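Local coordinates for putative polyketide cyclase (Bacillus cereus, PDB 3K0Z), which is of unestablished function but belongs to the SnoaL-like polyketide cyclase family and may cyclise a polyketide-like substrate, at the interface of chains A and B. Coordinates in Å, arbitrary orientation; residue numbers count along the deposited sequence, not the author numbering. Chains: chain A/B, Putative polyketide cyclase.

Contact 1: the interface of chains A and B. Residues chain A 67, 141-143; chain B 125, 127, 145.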
loop_
_atom_site.group_PDB
_atom_site.type_symbol
_atom_site.label_atom_id
_atom_site.label_comp_id
_atom_site.label_asym_id
_atom_site.label_seq_id
_atom_site.Cartn_x
_atom_site.Cartn_y
_atom_site.Cartn_z
ATOM N N THR A 67 0.268 11.529 -3.523
ATOM C CA THR A 67 -0.645 10.746 -4.353
ATOM C C THR A 67 -2.079 11.278 -4.148
ATOM O O THR A 67 -2.970 10.581 -3.697
ATOM C CB THR A 67 -0.531 9.280 -3.934
ATOM O OG1 THR A 67 -0.770 9.184 -2.527
ATOM C CG2 THR A 67 0.877 8.682 -4.230
ATOM N N TRP A 141 2.104 8.610 0.800
ATOM C CA TRP A 141 1.757 7.955 -0.454
ATOM C C TRP A 141 0.706 6.942 -0.061
ATOM O O TRP A 141 0.951 6.076 0.774
ATOM C CB TRP A 141 2.950 7.218 -1.060
ATOM C CG TRP A 141 4.146 8.038 -1.335
ATOM C CD1 TRP A 141 4.555 8.521 -2.556
ATOM C CD2 TRP A 141 5.197 8.386 -0.402
ATOM N NE1 TRP A 141 5.747 9.154 -2.417
ATOM C CE2 TRP A 141 6.164 9.087 -1.113
ATOM C CE3 TRP A 141 5.405 8.145 0.951
ATOM C CZ2 TRP A 141 7.320 9.615 -0.502
ATOM C CZ3 TRP A 141 6.553 8.658 1.561
ATOM C CH2 TRP A 141 7.477 9.405 0.834
ATOM N N HIS A 142 -0.468 7.003 -0.680
ATOM C CA HIS A 142 -1.542 6.153 -0.226
ATOM C C HIS A 142 -2.475 5.817 -1.366
ATOM O O HIS A 142 -2.531 6.512 -2.406
ATOM C CB HIS A 142 -2.309 6.888 0.881
ATOM C CG HIS A 142 -3.008 8.121 0.408
ATOM N ND1 HIS A 142 -4.344 8.135 0.070
ATOM C CD2 HIS A 142 -2.548 9.378 0.193
ATOM C CE1 HIS A 142 -4.685 9.354 -0.304
ATOM N NE2 HIS A 142 -3.612 10.126 -0.248
ATOM N N LEU A 143 -3.223 4.745 -1.169
ATOM C CA LEU A 143 -4.207 4.296 -2.183
ATOM C C LEU A 143 -5.377 3.619 -1.491
ATOM O O LEU A 143 -5.170 2.782 -0.603
ATOM C CB LEU A 143 -3.480 3.332 -3.109
ATOM C CG LEU A 143 -3.878 3.130 -4.542
ATOM C CD1 LEU A 143 -4.263 4.431 -5.276
ATOM C CD2 LEU A 143 -2.683 2.398 -5.203
ATOM N N PHE B 125 0.308 3.905 -10.327
ATOM C CA PHE B 125 1.122 3.366 -9.251
ATOM C C PHE B 125 0.379 2.293 -8.465
ATOM O O PHE B 125 -0.820 2.060 -8.650
ATOM C CB PHE B 125 1.680 4.482 -8.312
ATOM C CG PHE B 125 0.697 5.009 -7.292
ATOM C CD1 PHE B 125 -0.262 5.909 -7.642
ATOM C CD2 PHE B 125 0.764 4.599 -5.957
ATOM C CE1 PHE B 125 -1.171 6.390 -6.693
ATOM C CE2 PHE B 125 -0.121 5.098 -5.025
ATOM C CZ PHE B 125 -1.081 5.970 -5.404
ATOM N N ILE B 127 0.759 -0.155 -4.501
ATOM C CA ILE B 127 1.428 -0.414 -3.234
ATOM C C ILE B 127 1.086 -1.850 -2.835
ATOM O O ILE B 127 -0.089 -2.245 -2.873
ATOM C CB ILE B 127 1.037 0.537 -2.062
ATOM C CG1 ILE B 127 1.280 2.018 -2.407
ATOM C CG2 ILE B 127 1.807 0.140 -0.814
ATOM C CD1 ILE B 127 0.720 3.036 -1.398
ATOM N N ASP B 145 -3.828 1.474 -8.663
ATOM C CA ASP B 145 -4.733 2.589 -8.833
ATOM C C ASP B 145 -5.618 2.317 -10.071
ATOM O O ASP B 145 -5.415 2.887 -11.161
ATOM C CB ASP B 145 -3.969 3.917 -8.928
ATOM C CG ASP B 145 -4.899 5.118 -8.940
ATOM O OD1 ASP B 145 -6.134 4.896 -8.875
ATOM O OD2 ASP B 145 -4.407 6.260 -9.038
#
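A:His142 and A:Leu143, extended in strand 136-144 of the SnoaL-like fold, turn the carbonyl of A:His142 toward the ring of B:Phe125 in strand 120-133 of the partner. The ring meets this oxygen edge-on: B:Phe125 CZ lies 3.4 Å from A:His142 O, with the oxygen in the ring plane, where the weakly positive C-H edge would suit it. A:Thr67 and A:Leu143 enclose the ring from opposite sides. The methyl CG2 of A:Thr67 sits over one face, 4.0 Å from the ring centroid, in a CH-pi contact. On the other face A:Leu143 comes from the opposite direction, CD2 above the rim, 3.7 Å from B:Phe125 CE2, and CD1 farther out, 3.5 Å from B:Phe125 CZ.

The hydroxyl of A:Thr67 is held on its own chain. With chi1 at 55°, OG1 lies between the backbone N and the carbonyl carbon and faces strand 136-144. A:Thr67 OG1 accepts from A:His142 N at 2.9 Å and donates to A:His142 O at 3.2 Å, on a lone pair in the carbonyl plane. These two hydrogen bonds probably hold the rotation that sets CG2 on the phenyl face. Beyond the ring, A:Leu143 CD1 also packs against B:Asp145 CB at 3.7 Å, the two side chains at about a right angle. B:Ile127 brings its CD1 tip against the strand backbone, 3.7 Å from A:Trp141 O and near A:His142 CA.

Contact 2: the interface of chains A and B. Residues chain A 99, 101, 108, 110, 127; chain B 106, 108, 129.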
loop_
_atom_site.group_PDB
_atom_site.type_symbol
_atom_site.label_atom_id
_atom_site.label_comp_id
_atom_site.label_asym_id
_atom_site.label_seq_id
_atom_site.Cartn_x
_atom_site.Cartn_y
_atom_site.Cartn_z
ATOM N N ASP A 99 -2.903 -3.623 9.873
ATOM C CA ASP A 99 -1.505 -3.982 10.034
ATOM C C ASP A 99 -0.684 -2.686 9.972
ATOM O O ASP A 99 -1.057 -1.741 9.279
ATOM C CB ASP A 99 -1.121 -5.002 8.967
ATOM C CG ASP A 99 0.220 -5.728 9.243
ATOM O OD1 ASP A 99 0.827 -5.573 10.321
ATOM O OD2 ASP A 99 0.667 -6.454 8.312
ATOM N N LEU A 101 3.470 -1.547 9.827
ATOM C CA LEU A 101 4.911 -1.971 9.647
ATOM C C LEU A 101 5.793 -0.746 9.883
ATOM O O LEU A 101 5.704 0.252 9.139
ATOM C CB LEU A 101 5.152 -2.519 8.260
ATOM C CG LEU A 101 4.030 -3.487 7.866
ATOM C CD1 LEU A 101 4.158 -3.882 6.334
ATOM C CD2 LEU A 101 4.012 -4.705 8.824
ATOM N N THR A 108 4.111 1.762 7.275
ATOM C CA THR A 108 3.106 1.298 6.320
ATOM C C THR A 108 1.898 0.898 7.116
ATOM O O THR A 108 2.042 0.145 8.083
ATOM C CB THR A 108 3.576 0.069 5.581
ATOM O OG1 THR A 108 4.832 0.357 4.929
ATOM C CG2 THR A 108 2.500 -0.349 4.559
ATOM N N ARG A 110 -2.060 -0.753 6.708
ATOM C CA ARG A 110 -3.098 -1.347 5.907
ATOM C C ARG A 110 -4.406 -1.139 6.663
ATOM O O ARG A 110 -4.552 -1.587 7.821
ATOM C CB ARG A 110 -2.847 -2.839 5.665
ATOM C CG ARG A 110 -3.916 -3.542 4.881
ATOM C CD ARG A 110 -3.491 -4.975 4.436
ATOM N NE ARG A 110 -3.290 -5.914 5.537
ATOM C CZ ARG A 110 -4.255 -6.584 6.145
ATOM N NH1 ARG A 110 -5.518 -6.383 5.842
ATOM N NH2 ARG A 110 -3.944 -7.441 7.109
ATOM N N ILE A 127 -4.015 1.079 1.573
ATOM C CA ILE A 127 -2.630 0.953 2.061
ATOM C C ILE A 127 -1.968 2.335 1.968
ATOM O O ILE A 127 -2.072 3.011 0.917
ATOM C CB ILE A 127 -1.755 -0.079 1.272
ATOM C CG1 ILE A 127 -2.425 -1.459 1.202
ATOM C CG2 ILE A 127 -0.393 -0.161 1.960
ATOM C CD1 ILE A 127 -1.719 -2.497 0.307
ATOM N N LYS B 106 8.240 -8.884 6.692
ATOM C CA LYS B 106 7.342 -8.158 5.788
ATOM C C LYS B 106 8.155 -7.205 4.888
ATOM O O LYS B 106 9.273 -6.721 5.241
ATOM C CB LYS B 106 6.309 -7.331 6.615
ATOM C CG LYS B 106 5.255 -8.095 7.434
ATOM C CD LYS B 106 3.975 -8.327 6.665
ATOM C CE LYS B 106 2.999 -9.296 7.358
ATOM N NZ LYS B 106 2.339 -8.720 8.541
ATOM N N THR B 108 7.204 -3.805 2.213
ATOM C CA THR B 108 6.330 -2.914 1.469
ATOM C C THR B 108 7.044 -2.456 0.203
ATOM O O THR B 108 8.196 -2.025 0.257
ATOM C CB THR B 108 5.933 -1.675 2.288
ATOM O OG1 THR B 108 5.313 -2.109 3.485
ATOM C CG2 THR B 108 4.972 -0.707 1.518
ATOM N N ILE B 129 2.117 -5.118 0.042
ATOM C CA ILE B 129 2.707 -5.629 1.282
ATOM C C ILE B 129 2.927 -7.149 1.059
ATOM O O ILE B 129 1.977 -7.865 0.772
ATOM C CB ILE B 129 1.765 -5.421 2.494
ATOM C CG1 ILE B 129 1.642 -3.924 2.819
ATOM C CG2 ILE B 129 2.282 -6.191 3.719
ATOM C CD1 ILE B 129 0.436 -3.515 3.759
#
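A:Thr108 and B:Thr108 share one rotamer, chi1 -56° and -57°, with OG1 beside the backbone N and CG2 beside the carbonyl carbon; each hydroxyl thus points at its counterpart. The two side chains reach tip to tip, and the OG1 atoms hydrogen-bond at 2.9 Å, either able to be the donor. As the same residue from both copies, the pair should lie at or close to the two-fold axis of this SnoaL-like sheet-to-sheet interface. Their CG2 methyls also touch, at 3.9 Å.

B:Ile129 packs into the neighbouring apolar patch. Its CD1 enters between three groups of chain A: it meets A:Thr108 CG2 end to end, reaches A:Ile127 CG2 from a side chain set at a slant, and lies 3.9 Å from A:Arg110 CB. The arginine thus meets B:Ile129 through its aliphatic base; its guanidinium lies apart, with A:Arg110 NH2 6.6 Å from B:Lys106 NZ. The other branch of B:Ile129, CG2, rests 4.0 Å from A:Leu101 CD1.

A:Leu101 divides its methyls between B:Thr108 and the aliphatic part of B:Lys106. CD1 approaches the hydroxyl of B:Thr108, 3.5 Å from OG1, whereas CD2 packs at 3.9 Å against CG of B:Lys106, whose side chain crosses it at about a right angle. Past this leucine the lysine, kinked about its second and fourth torsions, brings its ammonium to A:Asp99, which extends from the opposite direction. The salt bridge probably favours the charged forms of both groups. B:Lys106 NZ donates to A:Asp99 OD2 at 2.8 Å, on the syn side of the carboxylate and 22° out of its plane.

The C-alpha centres of contact 1 and contact 2 are about 13 Å apart in one two-fold interface, so each recurs with the chains exchanged. Strand 120-133 serves both: residue 127 faces strand 136-144 from chain B in contact 1 and helps receive the partner's isoleucine from chain A in contact 2. Contact 2 adds strands 93-103 and 106-117 and the threonine pair near the two-fold, while contact 1 adds strand 136-144 and loop residues 67 and 145. Together they press the two curved sheets face to face, joining aromatic packing to polar pairing, which is compatible with a dimer, although the structure alone does not prove one.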